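Local coordinates for Cas13d (uncultured Ruminococcus sp, PDB 6IV9), which binds a CRISPR RNA guide and uses two HEPN domains for maturation of that RNA and for cleavage of target RNA, at residues N340-I345 with A476-D481; D397-K402 with D463-D468. The protein carries 2 engineered substitutions. All coordinates share one frame; numbering follows the deposited sequence.

Contact 1: residues N340-I345 with A476-D481; sequences NISLLI and ADMDFD
Ile345 carries CG1 anti to its carbonyl carbon and extends on to CD1 (chi2 169°), while Phe480 likewise sets its ring anti to the carbonyl carbon (chi1 -80°), and the two side chains meet from opposite directions. The CD1 methyl approaches the ring obliquely at its CE2-CZ bond, 3.9 Å from CE2 and 4.0 Å from CZ of Phe480. One helical turn earlier, Ile341 uses its other branch: CG2, anti to the backbone N, lies 3.9 Å from Met478 CE as modelled, a methyl whose position is doubtful because it is built too close to the Ser342 hydroxyl. Met478 is bent at chi2 (-95°), and its side chain crosses that of Ile341 at about a right angle. The Ser342 hydroxyl is hydrogen-bonded to Lys338 O. An inverse gamma turn centred on Asp479, closed by a weak bond from Phe480 N to Met478 O (3.1 Å), lies between Met478 and Phe480, both of which point toward helix 338-347. This small surface contact thus seats the loop after helix 467-475 on helix 338-347. Helix 353-366 adds Ile357 against both Ile341 and Phe480, and helix 333-336 adds Ile334 and Glu335 against Met478.

Contact 2: residues D397-K402 with D463-D468; sequences DSVRSK and DHMNGD. With nucleotides of chain B.
Lys402 and Met465 meet where the N-terminal turn of helix 400-418, with Val399 at its N-cap position, faces an inverse gamma turn centred on Met465, which joins helices 436-464 and 467-475 beside the bound RNA. From CB, Lys402 runs out with CG anti to the backbone N (chi1 175°), and CG comes 3.8 Å from Met465 SD. CD lies 3.9 Å from Met465 CE. Bends at chi3 and chi4 (-65° and -64°) then lead the chain away to the RNA: CE sits 3.2 Å from O5' of C45 of chain B, and NZ gives a 2.7 Å hydrogen bond to its OP2. NZ is also hydrogen-bonded to Asn340 OD1. A leucine here would probably leave both that phosphate and the side-chain amide oxygen of Asn340 without their shared donor. Val399 divides its branches between protein and RNA, with CG2 3.7 Å from Met465 CB and CG1 3.5 Å from C6 of the C45 base. Ser398 O accepts a 2.6 Å hydrogen bond from O2' of C45, a bond that uses the 2'-hydroxyl, which DNA lacks. At the start of helix 467-475, Gly467 CA is 3.3 Å from N4 of the same cytosine, where a CB would clash.

Contact 1 lies at the surface and contact 2 is buried, their centres about 17 Å apart. Helix 467-475 ties them together: it starts within contact 2 and ends just before the loop of contact 1, while along the chain the whole of contact 2 falls between the two segments of contact 1. Helix 338-347 serves both, turning its isoleucines to the outer loop and Leu343 inward, where CD1 packs against His464 and CD2 against Met465. Neither contact has a hydrogen bond between its own protein segments. Contact 1 relies on sparse apolar touching, whereas contact 2 adds polar and charged contacts to the sugar and phosphate of the RNA and apolar contact with its base.

Contact 1: residues N340-I345 with A476-D481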
ATOM      1  N   ASN A 340      12.306 -20.719 -20.236  1.00 32.53           N
ATOM      2  CA  ASN A 340      13.122 -20.728 -19.004  1.00 30.63           C
ATOM      3  C   ASN A 340      13.275 -22.151 -18.477  1.00 32.01           C
ATOM      4  O   ASN A 340      14.352 -22.494 -18.051  1.00 32.26           O
ATOM      5  CB  ASN A 340      12.578 -19.766 -17.954  1.00 31.17           C
ATOM      6  CG  ASN A 340      12.768 -18.326 -18.359  1.00 34.42           C
ATOM      7  OD1 ASN A 340      13.177 -18.047 -19.465  1.00 30.82           O
ATOM      8  ND2 ASN A 340      12.473 -17.414 -17.459  1.00 27.75           N
ATOM      9  N   ILE A 341      12.207 -22.934 -18.510  1.00 32.92           N
ATOM     10  CA  ILE A 341      12.292 -24.308 -17.947  1.00 36.40           C
ATOM     11  C   ILE A 341      13.329 -25.127 -18.728  1.00 39.74           C
ATOM     12  O   ILE A 341      14.137 -25.770 -18.094  1.00 33.08           O
ATOM     13  CB  ILE A 341      10.911 -24.975 -17.902  1.00 38.17           C
ATOM     14  CG1 ILE A 341      10.048 -24.364 -16.795  1.00 37.43           C
ATOM     15  CG2 ILE A 341      11.061 -26.470 -17.726  1.00 38.81           C
ATOM     16  CD1 ILE A 341       8.593 -24.673 -16.905  1.00 37.37           C
ATOM     17  N   SER A 342      13.330 -25.029 -20.054  1.00 42.07           N
ATOM     18  CA  SER A 342      14.302 -25.801 -20.873  1.00 41.23           C
ATOM     19  C   SER A 342      15.723 -25.386 -20.529  1.00 38.43           C
ATOM     20  O   SER A 342      16.518 -26.251 -20.256  1.00 43.74           O
ATOM     21  CB  SER A 342      14.072 -25.549 -22.317  1.00 44.95           C
ATOM     22  OG  SER A 342      12.841 -26.081 -22.708  1.00 50.86           O
ATOM     23  N   LEU A 343      15.979 -24.089 -20.475  1.00 35.10           N
ATOM     24  CA  LEU A 343      17.332 -23.576 -20.189  1.00 35.23           C
ATOM     25  C   LEU A 343      17.782 -24.080 -18.822  1.00 33.74           C
ATOM     26  O   LEU A 343      18.923 -24.444 -18.686  1.00 35.59           O
ATOM     27  CB  LEU A 343      17.226 -22.055 -20.132  1.00 41.33           C
ATOM     28  CG  LEU A 343      17.891 -21.247 -21.238  1.00 53.71           C
ATOM     29  CD1 LEU A 343      18.264 -22.107 -22.434  1.00 52.46           C
ATOM     30  CD2 LEU A 343      17.003 -20.090 -21.654  1.00 49.04           C
ATOM     31  N   LEU A 344      16.904 -24.027 -17.832  1.00 35.11           N
ATOM     32  CA  LEU A 344      17.256 -24.436 -16.451  1.00 36.43           C
ATOM     33  C   LEU A 344      17.543 -25.936 -16.355  1.00 40.18           C
ATOM     34  O   LEU A 344      18.456 -26.316 -15.649  1.00 38.46           O
ATOM     35  CB  LEU A 344      16.114 -24.009 -15.534  1.00 37.31           C
ATOM     36  CG  LEU A 344      15.996 -22.504 -15.344  1.00 32.06           C
ATOM     37  CD1 LEU A 344      14.770 -22.170 -14.534  1.00 36.23           C
ATOM     38  CD2 LEU A 344      17.240 -21.967 -14.685  1.00 35.94           C
ATOM     39  N   ILE A 345      16.749 -26.742 -17.041  1.00 37.94           N
ATOM     40  CA  ILE A 345      16.964 -28.209 -17.011  1.00 43.61           C
ATOM     41  C   ILE A 345      18.335 -28.510 -17.619  1.00 43.66           C
ATOM     42  O   ILE A 345      19.074 -29.249 -17.029  1.00 47.60           O
ATOM     43  CB  ILE A 345      15.812 -28.900 -17.753  1.00 44.20           C
ATOM     44  CG1 ILE A 345      14.541 -28.906 -16.911  1.00 39.15           C
ATOM     45  CG2 ILE A 345      16.211 -30.294 -18.184  1.00 49.69           C
ATOM     46  CD1 ILE A 345      13.327 -29.333 -17.653  1.00 39.42           C
ATOM     47  N   ALA A 476      10.334 -25.270 -29.970  1.00 55.21           N
ATOM     48  CA  ALA A 476      10.792 -26.641 -29.663  1.00 55.38           C
ATOM     49  C   ALA A 476       9.731 -27.440 -28.913  1.00 59.51           C
ATOM     50  O   ALA A 476       8.942 -26.855 -28.201  1.00 54.77           O
ATOM     51  CB  ALA A 476      12.070 -26.586 -28.883  1.00 53.96           C
ATOM     52  N   ASP A 477       9.718 -28.753 -29.122  1.00 57.96           N
ATOM     53  CA  ASP A 477       8.751 -29.633 -28.430  1.00 63.30           C
ATOM     54  C   ASP A 477       9.094 -29.662 -26.945  1.00 64.19           C
ATOM     55  O   ASP A 477      10.272 -29.714 -26.615  1.00 59.97           O
ATOM     56  CB  ASP A 477       8.847 -31.067 -28.947  1.00 68.84           C
ATOM     57  CG  ASP A 477       7.717 -31.480 -29.871  1.00 77.62           C
ATOM     58  OD1 ASP A 477       7.048 -30.590 -30.429  1.00 71.31           O
ATOM     59  OD2 ASP A 477       7.509 -32.697 -30.010  1.00 82.83           O
ATOM     60  N   MET A 478       8.091 -29.602 -26.084  1.00 62.32           N
ATOM     61  CA  MET A 478       8.384 -29.749 -24.641  1.00 73.53           C
ATOM     62  C   MET A 478       7.611 -30.979 -24.171  1.00 69.56           C
ATOM     63  O   MET A 478       6.394 -30.880 -23.977  1.00 57.99           O
ATOM     64  CB  MET A 478       7.955 -28.511 -23.852  1.00 75.79           C
ATOM     65  CG  MET A 478       9.131 -27.813 -23.241  1.00 81.75           C
ATOM     66  SD  MET A 478       9.429 -28.320 -21.552  1.00 81.02           S
ATOM     67  CE  MET A 478      11.147 -27.866 -21.392  1.00 79.15           C
ATOM     68  N   ASP A 479       8.306 -32.104 -24.067  1.00 64.27           N
ATOM     69  CA  ASP A 479       7.622 -33.358 -23.678  1.00 71.04           C
ATOM     70  C   ASP A 479       7.633 -33.515 -22.159  1.00 68.15           C
ATOM     71  O   ASP A 479       8.400 -34.330 -21.655  1.00 64.33           O
ATOM     72  CB  ASP A 479       8.171 -34.561 -24.446  1.00 76.84           C
ATOM     73  CG  ASP A 479       7.234 -35.758 -24.430  1.00 86.17           C
ATOM     74  OD1 ASP A 479       6.031 -35.574 -24.718  1.00 77.70           O
ATOM     75  OD2 ASP A 479       7.716 -36.863 -24.126  1.00 84.84           O
ATOM     76  N   PHE A 480       6.847 -32.700 -21.471  1.00 59.94           N
ATOM     77  CA  PHE A 480       6.693 -32.841 -20.005  1.00 56.56           C
ATOM     78  C   PHE A 480       5.194 -32.848 -19.724  1.00 45.42           C
ATOM     79  O   PHE A 480       4.473 -32.119 -20.363  1.00 50.87           O
ATOM     80  CB  PHE A 480       7.509 -31.795 -19.248  1.00 54.06           C
ATOM     81  CG  PHE A 480       8.971 -32.123 -19.117  1.00 54.16           C
ATOM     82  CD1 PHE A 480       9.407 -33.049 -18.192  1.00 56.68           C
ATOM     83  CD2 PHE A 480       9.911 -31.517 -19.926  1.00 51.94           C
ATOM     84  CE1 PHE A 480      10.747 -33.366 -18.081  1.00 55.62           C
ATOM     85  CE2 PHE A 480      11.252 -31.829 -19.807  1.00 54.21           C
ATOM     86  CZ  PHE A 480      11.669 -32.749 -18.885  1.00 57.58           C
ATOM     87  N   ASP A 481       4.760 -33.739 -18.855  1.00 46.77           N
ATOM     88  CA  ASP A 481       3.329 -33.831 -18.510  1.00 47.54           C
ATOM     89  C   ASP A 481       2.984 -32.659 -17.597  1.00 41.17           C
ATOM     90  O   ASP A 481       3.645 -32.500 -16.595  1.00 38.21           O
ATOM     91  CB  ASP A 481       3.065 -35.145 -17.778  1.00 51.70           C
ATOM     92  CG  ASP A 481       1.612 -35.571 -17.765  1.00 62.91           C
ATOM     93  OD1 ASP A 481       0.757 -34.788 -18.176  1.00 66.13           O
ATOM     94  OD2 ASP A 481       1.356 -36.697 -17.338  1.00 81.34           O
TER

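Contact 2: residues D397-K402 with D463-D468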
ATOM      1  N   ASP A 397      18.589  -5.124 -22.870  1.00 38.80           N
ATOM      2  CA  ASP A 397      17.388  -4.446 -22.335  1.00 41.67           C
ATOM      3  C   ASP A 397      16.118  -5.209 -22.705  1.00 40.83           C
ATOM      4  O   ASP A 397      15.288  -5.367 -21.842  1.00 40.47           O
ATOM      5  CB  ASP A 397      17.290  -3.006 -22.829  1.00 46.13           C
ATOM      6  CG  ASP A 397      18.166  -2.024 -22.078  1.00 56.55           C
ATOM      7  OD1 ASP A 397      19.018  -2.463 -21.304  1.00 61.50           O
ATOM      8  OD2 ASP A 397      17.985  -0.827 -22.285  1.00 65.22           O
ATOM      9  N   SER A 398      15.994  -5.677 -23.940  1.00 37.52           N
ATOM     10  CA  SER A 398      14.761  -6.385 -24.365  1.00 36.50           C
ATOM     11  C   SER A 398      14.565  -7.706 -23.614  1.00 35.99           C
ATOM     12  O   SER A 398      13.444  -8.129 -23.525  1.00 38.29           O
ATOM     13  CB  SER A 398      14.684  -6.564 -25.854  1.00 40.47           C
ATOM     14  OG  SER A 398      15.789  -7.287 -26.336  1.00 42.40           O
ATOM     15  N   VAL A 399      15.634  -8.342 -23.157  1.00 35.37           N
ATOM     16  CA  VAL A 399      15.517  -9.669 -22.487  1.00 36.51           C
ATOM     17  C   VAL A 399      15.868  -9.594 -21.002  1.00 34.26           C
ATOM     18  O   VAL A 399      15.956 -10.639 -20.396  1.00 30.86           O
ATOM     19  CB  VAL A 399      16.440 -10.682 -23.179  1.00 35.76           C
ATOM     20  CG1 VAL A 399      16.126 -10.819 -24.653  1.00 37.25           C
ATOM     21  CG2 VAL A 399      17.885 -10.299 -22.982  1.00 37.94           C
ATOM     22  N   ARG A 400      16.000  -8.403 -20.441  1.00 33.76           N
ATOM     23  CA  ARG A 400      16.501  -8.297 -19.050  1.00 34.88           C
ATOM     24  C   ARG A 400      15.602  -9.002 -18.032  1.00 30.41           C
ATOM     25  O   ARG A 400      16.139  -9.629 -17.156  1.00 31.49           O
ATOM     26  CB  ARG A 400      16.756  -6.840 -18.670  1.00 36.32           C
ATOM     27  CG  ARG A 400      17.728  -6.676 -17.517  1.00 38.54           C
ATOM     28  CD  ARG A 400      17.956  -5.217 -17.230  1.00 40.27           C
ATOM     29  NE  ARG A 400      18.610  -4.565 -18.337  1.00 38.86           N
ATOM     30  CZ  ARG A 400      19.807  -4.876 -18.758  1.00 38.74           C
ATOM     31  NH1 ARG A 400      20.525  -5.762 -18.107  1.00 39.04           N
ATOM     32  NH2 ARG A 400      20.292  -4.289 -19.826  1.00 47.94           N
ATOM     33  N   SER A 401      14.290  -8.897 -18.159  1.00 32.53           N
ATOM     34  CA  SER A 401      13.410  -9.554 -17.165  1.00 34.33           C
ATOM     35  C   SER A 401      13.617 -11.066 -17.207  1.00 32.19           C
ATOM     36  O   SER A 401      13.709 -11.669 -16.163  1.00 29.26           O
ATOM     37  CB  SER A 401      11.989  -9.212 -17.422  1.00 35.57           C
ATOM     38  OG  SER A 401      11.765  -7.852 -17.144  1.00 45.38           O
ATOM     39  N   LYS A 402      13.686 -11.635 -18.404  1.00 30.81           N
ATOM     40  CA  LYS A 402      13.884 -13.098 -18.511  1.00 28.80           C
ATOM     41  C   LYS A 402      15.253 -13.455 -17.935  1.00 28.95           C
ATOM     42  O   LYS A 402      15.338 -14.393 -17.190  1.00 31.63           O
ATOM     43  CB  LYS A 402      13.709 -13.571 -19.956  1.00 31.14           C
ATOM     44  CG  LYS A 402      14.009 -15.040 -20.180  1.00 29.57           C
ATOM     45  CD  LYS A 402      13.738 -15.523 -21.570  1.00 32.99           C
ATOM     46  CE  LYS A 402      12.281 -15.466 -21.956  1.00 33.50           C
ATOM     47  NZ  LYS A 402      11.439 -16.361 -21.136  1.00 32.56           N
ATOM     48  N   ASP A 463      24.472 -15.856 -22.781  1.00 46.95           N
ATOM     49  CA  ASP A 463      24.712 -16.419 -24.138  1.00 47.12           C
ATOM     50  C   ASP A 463      23.388 -16.848 -24.778  1.00 49.54           C
ATOM     51  O   ASP A 463      23.319 -16.903 -25.988  1.00 44.76           O
ATOM     52  CB  ASP A 463      25.677 -17.600 -24.091  1.00 49.74           C
ATOM     53  CG  ASP A 463      27.124 -17.214 -23.867  1.00 54.23           C
ATOM     54  OD1 ASP A 463      27.430 -16.020 -23.917  1.00 59.33           O
ATOM     55  OD2 ASP A 463      27.926 -18.114 -23.650  1.00 61.95           O
ATOM     56  N   HIS A 464      22.403 -17.221 -23.976  1.00 40.21           N
ATOM     57  CA  HIS A 464      21.118 -17.676 -24.560  1.00 43.16           C
ATOM     58  C   HIS A 464      20.097 -16.550 -24.582  1.00 39.31           C
ATOM     59  O   HIS A 464      19.022 -16.773 -25.095  1.00 42.49           O
ATOM     60  CB  HIS A 464      20.543 -18.832 -23.752  1.00 49.33           C
ATOM     61  CG  HIS A 464      21.236 -20.131 -23.948  1.00 46.07           C
ATOM     62  ND1 HIS A 464      22.413 -20.423 -23.349  1.00 49.53           N
ATOM     63  CD2 HIS A 464      20.902 -21.213 -24.663  1.00 47.39           C
ATOM     64  CE1 HIS A 464      22.784 -21.628 -23.684  1.00 48.27           C
ATOM     65  NE2 HIS A 464      21.876 -22.132 -24.476  1.00 50.05           N
ATOM     66  N   MET A 465      20.451 -15.399 -24.030  1.00 44.14           N
ATOM     67  CA  MET A 465      19.483 -14.285 -23.941  1.00 43.37           C
ATOM     68  C   MET A 465      19.483 -13.453 -25.225  1.00 44.42           C
ATOM     69  O   MET A 465      19.966 -12.346 -25.221  1.00 39.90           O
ATOM     70  CB  MET A 465      19.721 -13.442 -22.687  1.00 42.03           C
ATOM     71  CG  MET A 465      19.356 -14.184 -21.418  1.00 38.27           C
ATOM     72  SD  MET A 465      17.606 -14.598 -21.306  1.00 38.67           S
ATOM     73  CE  MET A 465      17.588 -16.319 -21.771  1.00 39.73           C
ATOM     74  N   ASN A 466      18.928 -14.026 -26.284  1.00 44.61           N
ATOM     75  CA  ASN A 466      18.786 -13.328 -27.583  1.00 46.05           C
ATOM     76  C   ASN A 466      17.532 -13.852 -28.274  1.00 43.21           C
ATOM     77  O   ASN A 466      17.116 -14.944 -27.962  1.00 39.77           O
ATOM     78  CB  ASN A 466      20.037 -13.427 -28.455  1.00 48.71           C
ATOM     79  CG  ASN A 466      20.343 -14.842 -28.875  1.00 45.06           C
ATOM     80  OD1 ASN A 466      19.635 -15.405 -29.683  1.00 48.62           O
ATOM     81  ND2 ASN A 466      21.389 -15.414 -28.323  1.00 42.45           N
ATOM     82  N   GLY A 467      17.010 -13.083 -29.217  1.00 40.87           N
ATOM     83  CA  GLY A 467      15.773 -13.425 -29.927  1.00 43.98           C
ATOM     84  C   GLY A 467      15.868 -14.732 -30.686  1.00 46.05           C
ATOM     85  O   GLY A 467      14.886 -15.450 -30.705  1.00 44.98           O
ATOM     86  N   ASP A 468      17.004 -15.030 -31.307  1.00 48.33           N
ATOM     87  CA  ASP A 468      17.077 -16.294 -32.086  1.00 52.00           C
ATOM     88  C   ASP A 468      16.935 -17.512 -31.172  1.00 43.97           C
ATOM     89  O   ASP A 468      16.144 -18.381 -31.485  1.00 47.07           O
ATOM     90  CB  ASP A 468      18.328 -16.325 -32.962  1.00 58.04           C
ATOM     91  CG  ASP A 468      18.244 -15.347 -34.122  1.00 63.32           C
ATOM     92  OD1 ASP A 468      17.169 -15.253 -34.715  1.00 68.72           O
ATOM     93  OD2 ASP A 468      19.246 -14.691 -34.412  1.00 60.84           O
TER
ATOM     94  P     C B  45       8.751 -16.149 -23.696  1.00 35.63           P
ATOM     95  OP1   C B  45       8.718 -16.539 -25.140  1.00 37.60           O
ATOM     96  OP2   C B  45       9.372 -17.129 -22.758  1.00 30.46           O
ATOM     97  O5'   C B  45       9.568 -14.804 -23.492  1.00 38.69           O
ATOM     98  C5'   C B  45       9.279 -13.675 -24.313  1.00 39.63           C
ATOM     99  C4'   C B  45      10.359 -12.658 -24.093  1.00 42.20           C
ATOM    100  O4'   C B  45      11.550 -13.055 -24.818  1.00 41.66           O
ATOM    101  C3'   C B  45      10.092 -11.262 -24.634  1.00 43.52           C
ATOM    102  O3'   C B  45       9.322 -10.499 -23.732  1.00 42.10           O
ATOM    103  C2'   C B  45      11.494 -10.685 -24.644  1.00 37.66           C
ATOM    104  O2'   C B  45      12.058 -10.332 -23.411  1.00 42.12           O
ATOM    105  C1'   C B  45      12.304 -11.886 -25.123  1.00 46.05           C
ATOM    106  N1    C B  45      12.603 -11.752 -26.566  1.00 48.61           N
ATOM    107  C2    C B  45      11.920 -12.498 -27.525  1.00 51.19           C
ATOM    108  O2    C B  45      11.111 -13.357 -27.156  1.00 60.34           O
ATOM    109  N3    C B  45      12.201 -12.298 -28.835  1.00 49.30           N
ATOM    110  C4    C B  45      13.089 -11.366 -29.193  1.00 51.72           C
ATOM    111  N4    C B  45      13.336 -11.200 -30.491  1.00 54.72           N
ATOM    112  C5    C B  45      13.764 -10.563 -28.235  1.00 49.48           C
ATOM    113  C6    C B  45      13.498 -10.788 -26.949  1.00 47.83           C
ATOM    114  P     A B  46       8.177  -9.548 -24.218  0.98 45.15           P
ATOM    115  OP1   A B  46       7.650  -8.895 -22.996  1.00 51.77           O
ATOM    116  OP2   A B  46       7.324 -10.207 -25.168  1.00 39.23           O
ATOM    117  O5'   A B  46       8.948  -8.486 -25.126  1.00 41.39           O
ATOM    118  C5'   A B  46       9.780  -7.524 -24.515  1.00 39.63           C
ATOM    119  C4'   A B  46      10.546  -6.822 -25.590  1.00 41.58           C
ATOM    120  O4'   A B  46      11.350  -7.784 -26.339  1.00 43.70           O
ATOM    121  C3'   A B  46       9.696  -6.152 -26.658  1.00 41.33           C
ATOM    122  O3'   A B  46       9.156  -4.908 -26.202  1.00 37.15           O
ATOM    123  C2'   A B  46      10.699  -6.029 -27.802  1.00 39.78           C
ATOM    124  O2'   A B  46      11.612  -5.011 -27.542  1.00 38.42           O
ATOM    125  C1'   A B  46      11.460  -7.347 -27.685  1.00 42.54           C
ATOM    126  N9    A B  46      10.889  -8.356 -28.554  1.00 46.16           N
ATOM    127  C8    A B  46      10.005  -9.371 -28.287  1.00 43.00           C
ATOM    128  N7    A B  46       9.683 -10.078 -29.344  1.00 52.68           N
ATOM    129  C5    A B  46      10.360  -9.451 -30.382  1.00 49.87           C
ATOM    130  C6    A B  46      10.401  -9.695 -31.760  1.00 56.39           C
ATOM    131  N6    A B  46       9.749 -10.699 -32.342  1.00 58.32           N
ATOM    132  N1    A B  46      11.161  -8.876 -32.525  1.00 61.62           N
ATOM    133  C2    A B  46      11.821  -7.874 -31.927  1.00 62.61           C
ATOM    134  N3    A B  46      11.846  -7.535 -30.634  1.00 52.74           N
ATOM    135  C4    A B  46      11.083  -8.373 -29.912  1.00 49.15           C
TER